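Local coordinates for putative nisin-resistance protein (Streptococcus agalactiae 515, PDB 4Y68) that probably cleaves the lantibiotic nisin as a peptidase of family S41, a lipoprotein that would thereby confer resistance on the bacterium, at residues I39-V43 / V79-V83; R42-L48 / L268-I274; Y72-R76 / Y263-R267. All coordinates share one frame; numbering follows the deposited sequence.

Contact 1 of 3, residues I39-V43 / V79-V83; sequences ILDRV and VQEAV
With CG1 beside its backbone N (chi1 -61°) and chi2 extended, I39 sends CD1 to V79 CG2, 4.0 Å away, and its other branch, CG2, to V83 CG2 at 3.9 Å. V79 meets it crosswise: its own chi1 of -57° turns CG2 to I39 and CG1 to L40, so that this one valine is wedged against two neighbouring side chains of the facing helix. L40 starts off alongside the interface, but its extended chain carries CD2 inward until it lies 3.5 Å from A82 CB, tighter than usual for two carbons, and 4.0 Å from V79 CG1. The two helices, 32-46 and 72-87, belong to an N-terminal helical bundle and run nearly parallel here, their axes 10.2 Å apart at an angle of 7°. Helix 55-66, which lies between them in sequence, closes one side of the seam by touching L40, V43 and V79, while L268 of strand 267-276 packs on I39 and V83 from the sheet. One turn further on, V43 splits its branches between two partners: the side chains of V43 and V83 cross at about a right angle, CG2 to CG2 4.1 Å, and V43 CG1 rests 3.9 Å from the backbone oxygen of A82.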
loop_
_atom_site.group_PDB
_atom_site.type_symbol
_atom_site.label_atom_id
_atom_site.label_comp_id
_atom_site.label_asym_id
_atom_site.label_seq_id
_atom_site.Cartn_x
_atom_site.Cartn_y
_atom_site.Cartn_z
ATOM N N ILE A 39 -7.697 18.747 -10.714
ATOM C CA ILE A 39 -7.823 17.800 -9.608
ATOM C C ILE A 39 -9.281 17.381 -9.400
ATOM O O ILE A 39 -9.568 16.219 -9.147
ATOM C CB ILE A 39 -7.261 18.375 -8.300
ATOM C CG1 ILE A 39 -5.762 18.685 -8.465
ATOM C CG2 ILE A 39 -7.538 17.390 -7.129
ATOM C CD1 ILE A 39 -5.189 19.595 -7.355
ATOM N N LEU A 40 -10.203 18.324 -9.537
ATOM C CA LEU A 40 -11.620 18.019 -9.375
ATOM C C LEU A 40 -12.102 17.048 -10.461
ATOM O O LEU A 40 -12.838 16.105 -10.166
ATOM C CB LEU A 40 -12.452 19.319 -9.368
ATOM C CG LEU A 40 -12.179 20.262 -8.181
ATOM C CD1 LEU A 40 -12.954 21.570 -8.314
ATOM C CD2 LEU A 40 -12.507 19.592 -6.820
ATOM N N ASP A 41 -11.663 17.249 -11.703
ATOM C CA ASP A 41 -12.002 16.317 -12.775
ATOM C C ASP A 41 -11.557 14.876 -12.451
ATOM O O ASP A 41 -12.335 13.932 -12.610
ATOM C CB ASP A 41 -11.365 16.764 -14.103
ATOM C CG ASP A 41 -12.044 17.995 -14.708
ATOM O OD1 ASP A 41 -13.237 18.247 -14.439
ATOM O OD2 ASP A 41 -11.381 18.708 -15.473
ATOM N N ARG A 42 -10.313 14.708 -12.000
ATOM C CA ARG A 42 -9.792 13.377 -11.667
ATOM C C ARG A 42 -10.574 12.749 -10.549
ATOM O O ARG A 42 -10.927 11.572 -10.606
ATOM C CB ARG A 42 -8.327 13.436 -11.237
ATOM C CG ARG A 42 -7.368 13.608 -12.346
ATOM C CD ARG A 42 -7.186 12.324 -13.150
ATOM N NE ARG A 42 -6.182 12.571 -14.177
ATOM C CZ ARG A 42 -6.112 11.932 -15.336
ATOM N NH1 ARG A 42 -6.993 10.977 -15.630
ATOM N NH2 ARG A 42 -5.159 12.257 -16.200
ATOM N N VAL A 43 -10.821 13.544 -9.513
ATOM C CA VAL A 43 -11.559 13.059 -8.364
ATOM C C VAL A 43 -12.920 12.573 -8.811
ATOM O O VAL A 43 -13.327 11.457 -8.468
ATOM C CB VAL A 43 -11.693 14.140 -7.287
ATOM C CG1 VAL A 43 -12.680 13.694 -6.202
ATOM C CG2 VAL A 43 -10.330 14.444 -6.696
ATOM N N VAL A 79 -9.116 22.550 -2.754
ATOM C CA VAL A 79 -9.801 21.304 -3.172
ATOM C C VAL A 79 -9.701 20.157 -2.158
ATOM O O VAL A 79 -10.178 19.051 -2.405
ATOM C CB VAL A 79 -9.258 20.800 -4.527
ATOM C CG1 VAL A 79 -9.410 21.887 -5.607
ATOM C CG2 VAL A 79 -7.802 20.369 -4.392
ATOM N N GLN A 80 -9.047 20.417 -1.031
ATOM C CA GLN A 80 -8.841 19.417 0.006
ATOM C C GLN A 80 -10.144 18.752 0.469
ATOM O O GLN A 80 -10.197 17.517 0.626
ATOM C CB GLN A 80 -8.128 20.065 1.184
ATOM C CG GLN A 80 -7.720 19.132 2.317
ATOM C CD GLN A 80 -6.788 19.843 3.324
ATOM O OE1 GLN A 80 -6.732 21.079 3.371
ATOM N NE2 GLN A 80 -6.041 19.063 4.109
ATOM N N GLU A 81 -11.189 19.552 0.693
ATOM C CA GLU A 81 -12.473 18.999 1.149
ATOM C C GLU A 81 -13.029 18.059 0.078
ATOM O O GLU A 81 -13.533 16.981 0.373
ATOM C CB GLU A 81 -13.481 20.117 1.475
ATOM C CG GLU A 81 -14.851 19.603 1.913
ATOM C CD GLU A 81 -15.947 20.683 2.012
ATOM O OE1 GLU A 81 -15.880 21.743 1.339
ATOM O OE2 GLU A 81 -16.902 20.442 2.777
ATOM N N ALA A 82 -12.912 18.479 -1.171
ATOM C CA ALA A 82 -13.397 17.709 -2.304
ATOM C C ALA A 82 -12.643 16.387 -2.430
ATOM O O ALA A 82 -13.237 15.354 -2.683
ATOM C CB ALA A 82 -13.262 18.532 -3.594
ATOM N N VAL A 83 -11.327 16.431 -2.259
ATOM C CA VAL A 83 -10.525 15.216 -2.324
ATOM C C VAL A 83 -10.912 14.273 -1.200
ATOM O O VAL A 83 -11.153 13.089 -1.425
ATOM C CB VAL A 83 -9.013 15.527 -2.256
ATOM C CG1 VAL A 83 -8.201 14.249 -2.129
ATOM C CG2 VAL A 83 -8.579 16.278 -3.507
#

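Contact 2 of 3, residues R42-L48 / L268-I274; sequences RVEQRGL and LALTTGI
L270 rises from strand 267-276 into the face of helix 32-46 turned to the strand, an alpha/beta packing in which helix and strand segments run almost parallel, 11° apart, with axes 8.7 Å from each other. With its CG anti to the backbone N (chi1 -177°), L270 directs CD2 between R42 and R46, 3.2 Å from R42 O and 3.9 Å from R46 CB, while CD1 meets the side chain of V43 obliquely. L268, on the same face of the strand, brings CD2 to R42 CB at 3.7 Å; beyond CB the arginine chain bends at chi2 and leads away, and its NH1 donates to Q45 OE1 within the helix. R46 lies obliquely across T272, CB against CG2, and its guanidinium is held by salt bridges to E258 of strand 256-261 and to D186. The strand carries a classic beta bulge here, T272 and G273 both facing V256. G47 comes close enough for its CA to make a CH contact with T271 O, and L48 N adds a weak hydrogen bond to the same oxygen. The L48 side chain crosses that of T271 obliquely, though the placement of its end is doubtful; the T271 hydroxyl, OG1, is hydrogen-bonded to N257 OD1. A water donates to both R46 O, at 2.7 Å, and T272 O, at 2.9 Å.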
loop_
_atom_site.group_PDB
_atom_site.type_symbol
_atom_site.label_atom_id
_atom_site.label_comp_id
_atom_site.label_asym_id
_atom_site.label_seq_id
_atom_site.Cartn_x
_atom_site.Cartn_y
_atom_site.Cartn_z
ATOM N N ARG A 42 -10.313 14.708 -12.000
ATOM C CA ARG A 42 -9.792 13.377 -11.667
ATOM C C ARG A 42 -10.574 12.749 -10.549
ATOM O O ARG A 42 -10.927 11.572 -10.606
ATOM C CB ARG A 42 -8.327 13.436 -11.237
ATOM C CG ARG A 42 -7.368 13.608 -12.346
ATOM C CD ARG A 42 -7.186 12.324 -13.150
ATOM N NE ARG A 42 -6.182 12.571 -14.177
ATOM C CZ ARG A 42 -6.112 11.932 -15.336
ATOM N NH1 ARG A 42 -6.993 10.977 -15.630
ATOM N NH2 ARG A 42 -5.159 12.257 -16.200
ATOM N N VAL A 43 -10.821 13.544 -9.513
ATOM C CA VAL A 43 -11.559 13.059 -8.364
ATOM C C VAL A 43 -12.920 12.573 -8.811
ATOM O O VAL A 43 -13.327 11.457 -8.468
ATOM C CB VAL A 43 -11.693 14.140 -7.287
ATOM C CG1 VAL A 43 -12.680 13.694 -6.202
ATOM C CG2 VAL A 43 -10.330 14.444 -6.696
ATOM N N GLU A 44 -13.608 13.385 -9.614
ATOM C CA GLU A 44 -14.906 12.974 -10.124
ATOM C C GLU A 44 -14.785 11.720 -11.019
ATOM O O GLU A 44 -15.636 10.817 -10.975
ATOM C CB GLU A 44 -15.596 14.123 -10.886
ATOM C CG GLU A 44 -16.918 13.697 -11.502
ATOM C CD GLU A 44 -17.996 14.795 -11.578
ATOM O OE1 GLU A 44 -17.932 15.847 -10.878
ATOM O OE2 GLU A 44 -18.952 14.580 -12.354
ATOM N N GLN A 45 -13.723 11.641 -11.807
ATOM C CA GLN A 45 -13.600 10.549 -12.779
ATOM C C GLN A 45 -13.362 9.176 -12.117
ATOM O O GLN A 45 -13.824 8.151 -12.631
ATOM C CB GLN A 45 -12.472 10.859 -13.793
ATOM C CG GLN A 45 -12.141 9.699 -14.780
ATOM C CD GLN A 45 -10.892 9.948 -15.675
ATOM O OE1 GLN A 45 -9.769 10.106 -15.184
ATOM N NE2 GLN A 45 -11.103 9.976 -16.991
ATOM N N ARG A 46 -12.658 9.137 -10.984
ATOM C CA ARG A 46 -12.209 7.842 -10.451
ATOM C C ARG A 46 -12.476 7.620 -8.957
ATOM O O ARG A 46 -12.455 6.474 -8.489
ATOM C CB ARG A 46 -10.707 7.655 -10.715
ATOM C CG ARG A 46 -10.284 7.589 -12.191
ATOM C CD ARG A 46 -10.772 6.293 -12.874
ATOM N NE ARG A 46 -10.296 5.074 -12.200
ATOM C CZ ARG A 46 -10.911 3.891 -12.253
ATOM N NH1 ARG A 46 -12.045 3.760 -12.940
ATOM N NH2 ARG A 46 -10.403 2.838 -11.603
ATOM N N GLY A 47 -12.712 8.698 -8.214
ATOM C CA GLY A 47 -12.934 8.600 -6.776
ATOM C C GLY A 47 -14.166 7.771 -6.467
ATOM O O GLY A 47 -15.154 7.843 -7.195
ATOM N N LEU A 48 -14.126 6.987 -5.394
ATOM C CA LEU A 48 -15.240 6.085 -5.080
ATOM C C LEU A 48 -16.561 6.786 -4.776
ATOM O O LEU A 48 -17.619 6.241 -5.077
ATOM C CB LEU A 48 -14.887 5.189 -3.893
ATOM C CG LEU A 48 -13.873 4.085 -4.189
ATOM C CD1 LEU A 48 -13.480 3.443 -2.891
ATOM C CD2 LEU A 48 -14.494 3.047 -5.126
ATOM N N LEU A 268 -1.594 13.672 -6.622
ATOM C CA LEU A 268 -2.923 13.340 -6.147
ATOM C C LEU A 268 -3.009 11.831 -5.948
ATOM O O LEU A 268 -2.984 11.083 -6.918
ATOM C CB LEU A 268 -3.998 13.823 -7.130
ATOM C CG LEU A 268 -5.430 13.279 -6.937
ATOM C CD1 LEU A 268 -6.078 13.768 -5.650
ATOM C CD2 LEU A 268 -6.336 13.610 -8.132
ATOM N N ALA A 269 -3.073 11.402 -4.685
ATOM C CA ALA A 269 -3.365 10.024 -4.325
ATOM C C ALA A 269 -4.874 9.833 -4.190
ATOM O O ALA A 269 -5.471 10.292 -3.230
ATOM C CB ALA A 269 -2.676 9.651 -3.028
ATOM N N LEU A 270 -5.474 9.127 -5.134
ATOM C CA LEU A 270 -6.938 9.033 -5.229
ATOM C C LEU A 270 -7.462 7.605 -5.035
ATOM O O LEU A 270 -6.999 6.677 -5.699
ATOM C CB LEU A 270 -7.401 9.571 -6.593
ATOM C CG LEU A 270 -8.902 9.629 -6.869
ATOM C CD1 LEU A 270 -9.600 10.434 -5.772
ATOM C CD2 LEU A 270 -9.165 10.270 -8.227
ATOM N N THR A 271 -8.442 7.429 -4.150
ATOM C CA THR A 271 -8.963 6.095 -3.878
ATOM C C THR A 271 -9.928 5.675 -4.971
ATOM O O THR A 271 -10.862 6.412 -5.298
ATOM C CB THR A 271 -9.653 6.046 -2.513
ATOM O OG1 THR A 271 -8.717 6.452 -1.508
ATOM C CG2 THR A 271 -10.152 4.650 -2.215
ATOM N N THR A 272 -9.707 4.508 -5.556
ATOM C CA THR A 272 -10.475 4.122 -6.736
ATOM C C THR A 272 -11.039 2.713 -6.639
ATOM O O THR A 272 -11.837 2.308 -7.461
ATOM C CB THR A 272 -9.609 4.216 -7.995
ATOM O OG1 THR A 272 -8.490 3.334 -7.848
ATOM C CG2 THR A 272 -9.094 5.635 -8.165
ATOM N N GLY A 273 -10.625 1.975 -5.619
ATOM C CA GLY A 273 -10.992 0.577 -5.514
ATOM C C GLY A 273 -11.297 0.086 -4.104
ATOM O O GLY A 273 -10.551 0.340 -3.153
ATOM N N ILE A 274 -12.435 -0.579 -3.983
ATOM C CA ILE A 274 -12.784 -1.359 -2.808
ATOM C C ILE A 274 -12.081 -2.681 -2.956
ATOM O O ILE A 274 -11.766 -3.074 -4.080
ATOM C CB ILE A 274 -14.311 -1.557 -2.691
ATOM C CG1 ILE A 274 -14.913 -0.368 -1.968
ATOM C CG2 ILE A 274 -14.651 -2.810 -1.914
ATOM C CD1 ILE A 274 -14.835 0.847 -2.747
HETATM O O HOH W 1 -13.302 3.980 -9.262
#

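Contact 3 of 3, residues Y72-R76 / Y263-R267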
loop_
_atom_site.group_PDB
_atom_site.type_symbol
_atom_site.label_atom_id
_atom_site.label_comp_id
_atom_site.label_asym_id
_atom_site.label_seq_id
_atom_site.Cartn_x
_atom_site.Cartn_y
_atom_site.Cartn_z
ATOM N N TYR A 72 -0.820 27.473 -6.837
ATOM C CA TYR A 72 -1.100 26.040 -6.826
ATOM C C TYR A 72 -1.293 25.537 -5.413
ATOM O O TYR A 72 -2.212 24.762 -5.147
ATOM C CB TYR A 72 0.028 25.238 -7.492
ATOM C CG TYR A 72 0.174 25.452 -8.981
ATOM C CD1 TYR A 72 -0.816 26.077 -9.714
ATOM C CD2 TYR A 72 1.314 25.014 -9.658
ATOM C CE1 TYR A 72 -0.684 26.264 -11.077
ATOM C CE2 TYR A 72 1.456 25.200 -11.018
ATOM C CZ TYR A 72 0.454 25.827 -11.723
ATOM O OH TYR A 72 0.584 26.014 -13.072
ATOM N N GLN A 73 -0.411 25.959 -4.519
ATOM C CA GLN A 73 -0.516 25.612 -3.099
ATOM C C GLN A 73 -1.894 25.992 -2.548
ATOM O O GLN A 73 -2.506 25.230 -1.806
ATOM C CB GLN A 73 0.587 26.316 -2.291
ATOM C CG GLN A 73 0.556 26.070 -0.783
ATOM C CD GLN A 73 0.500 24.583 -0.428
ATOM O OE1 GLN A 73 -0.537 24.085 0.026
ATOM N NE2 GLN A 73 1.619 23.865 -0.614
ATOM N N GLU A 74 -2.373 27.175 -2.927
ATOM C CA GLU A 74 -3.675 27.660 -2.489
ATOM C C GLU A 74 -4.763 26.791 -3.089
ATOM O O GLU A 74 -5.709 26.394 -2.405
ATOM C CB GLU A 74 -3.875 29.142 -2.883
ATOM C CG GLU A 74 -5.039 29.806 -2.154
ATOM C CD GLU A 74 -5.486 31.169 -2.737
ATOM O OE1 GLU A 74 -4.696 31.885 -3.388
ATOM O OE2 GLU A 74 -6.660 31.528 -2.515
ATOM N N SER A 75 -4.623 26.478 -4.374
ATOM C CA SER A 75 -5.571 25.582 -5.020
ATOM C C SER A 75 -5.659 24.218 -4.349
ATOM O O SER A 75 -6.758 23.676 -4.229
ATOM C CB SER A 75 -5.215 25.397 -6.486
ATOM O OG SER A 75 -5.551 26.538 -7.226
ATOM N N ARG A 76 -4.526 23.668 -3.901
ATOM C CA ARG A 76 -4.545 22.373 -3.223
ATOM C C ARG A 76 -5.303 22.512 -1.910
ATOM O O ARG A 76 -6.067 21.621 -1.540
ATOM C CB ARG A 76 -3.123 21.817 -2.968
ATOM C CG ARG A 76 -2.334 21.411 -4.246
ATOM C CD ARG A 76 -1.036 20.608 -3.953
ATOM N NE ARG A 76 0.042 21.438 -3.396
ATOM C CZ ARG A 76 0.857 22.208 -4.120
ATOM N NH1 ARG A 76 0.736 22.257 -5.444
ATOM N NH2 ARG A 76 1.810 22.923 -3.523
ATOM N N TYR A 263 0.974 19.014 -12.372
ATOM C CA TYR A 263 1.878 19.815 -13.181
ATOM C C TYR A 263 3.205 20.198 -12.497
ATOM O O TYR A 263 4.243 20.201 -13.141
ATOM C CB TYR A 263 1.165 21.068 -13.653
ATOM C CG TYR A 263 1.837 21.721 -14.842
ATOM C CD1 TYR A 263 2.851 22.657 -14.656
ATOM C CD2 TYR A 263 1.469 21.398 -16.145
ATOM C CE1 TYR A 263 3.470 23.275 -15.728
ATOM C CE2 TYR A 263 2.087 22.015 -17.232
ATOM C CZ TYR A 263 3.094 22.952 -17.010
ATOM O OH TYR A 263 3.740 23.571 -18.057
ATOM N N ASP A 264 3.187 20.485 -11.200
ATOM C CA ASP A 264 4.389 20.988 -10.539
ATOM C C ASP A 264 5.093 19.938 -9.680
ATOM O O ASP A 264 5.890 20.293 -8.804
ATOM C CB ASP A 264 4.033 22.196 -9.667
ATOM C CG ASP A 264 3.017 21.847 -8.597
ATOM O OD1 ASP A 264 2.255 20.869 -8.801
ATOM O OD2 ASP A 264 2.988 22.530 -7.549
ATOM N N GLY A 265 4.792 18.658 -9.912
ATOM C CA GLY A 265 5.403 17.597 -9.128
ATOM C C GLY A 265 4.627 17.203 -7.873
ATOM O O GLY A 265 5.017 16.294 -7.128
ATOM N N ALA A 266 3.515 17.877 -7.626
ATOM C CA ALA A 266 2.640 17.425 -6.558
ATOM C C ALA A 266 1.938 16.142 -7.019
ATOM O O ALA A 266 1.820 15.902 -8.216
ATOM C CB ALA A 266 1.648 18.507 -6.187
ATOM N N ARG A 267 1.500 15.326 -6.070
ATOM C CA ARG A 267 0.781 14.081 -6.369
ATOM C C ARG A 267 -0.626 14.036 -5.793
ATOM O O ARG A 267 -0.823 14.298 -4.609
ATOM C CB ARG A 267 1.534 12.873 -5.815
ATOM C CG ARG A 267 2.915 12.691 -6.311
ATOM C CD ARG A 267 3.392 11.293 -5.910
ATOM N NE ARG A 267 4.737 11.008 -6.403
ATOM C CZ ARG A 267 5.504 10.026 -5.936
ATOM N NH1 ARG A 267 5.051 9.233 -4.963
ATOM N NH2 ARG A 267 6.726 9.838 -6.442
#
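R76 and D264 approach from opposite directions to form a salt bridge, R76 NH1 donating to D264 OD2 at 3.1 Å. The oxygen uses its syn lone pair, but the bond is bent: the angle at the hydrogen is 137°, and the acceptor is tilted 27° out of the guanidinium plane. Both partners are also tied to the hydroxyl of Y35 on helix 32-46, which bonds R76 NH1 and D264 OD1, so each carboxylate oxygen has a partner. D264 OD1 additionally receives a weak bond from A266 N, two residues on, as in an Asx turn. The Y72 ring presents its edge to the carboxylate, CD2 lying 3.7 Å from D264 OD2 near the ring plane, with ring and carboxylate planes almost perpendicular. Its hydroxyl is satisfied by P30 O, and the ring stacks with that of Y35. On the arginine side, the chain bends at chi3 (-73°) and lays one guanidinium face over the backbone of its own helix, by Y72 O and Q73 CA, while A266 CB sits 3.9 Å from R76 NH1. The contact thus fastens the first turn of helix 72-87 to the loop joining strands 256-261 and 267-276, with Y35 of helix 32-46 bonded to both.

Overall arrangement
All three contacts lie on the same side of the chain's centre, where the N-terminal helices meet the antiparallel sheet. Contacts 1 and 2 share helix 32-46, with centres about 9 Å apart, and touch through L268. Contact 3 lies about 12 Å from contact 1 and 17 Å from contact 2, centre to centre; it shares helix 72-87 with the former. Along the chain, the overlapping 39-43 and 42-48 come first, then 72-76 and 79-83, and lastly 263-267, running directly into 268-274; contacts 1 and 3 therefore cross, and contact 3 is nested within the loop closed by contact 2. Together the contacts tie the N-terminal helices to a strand of the S41 peptidase region.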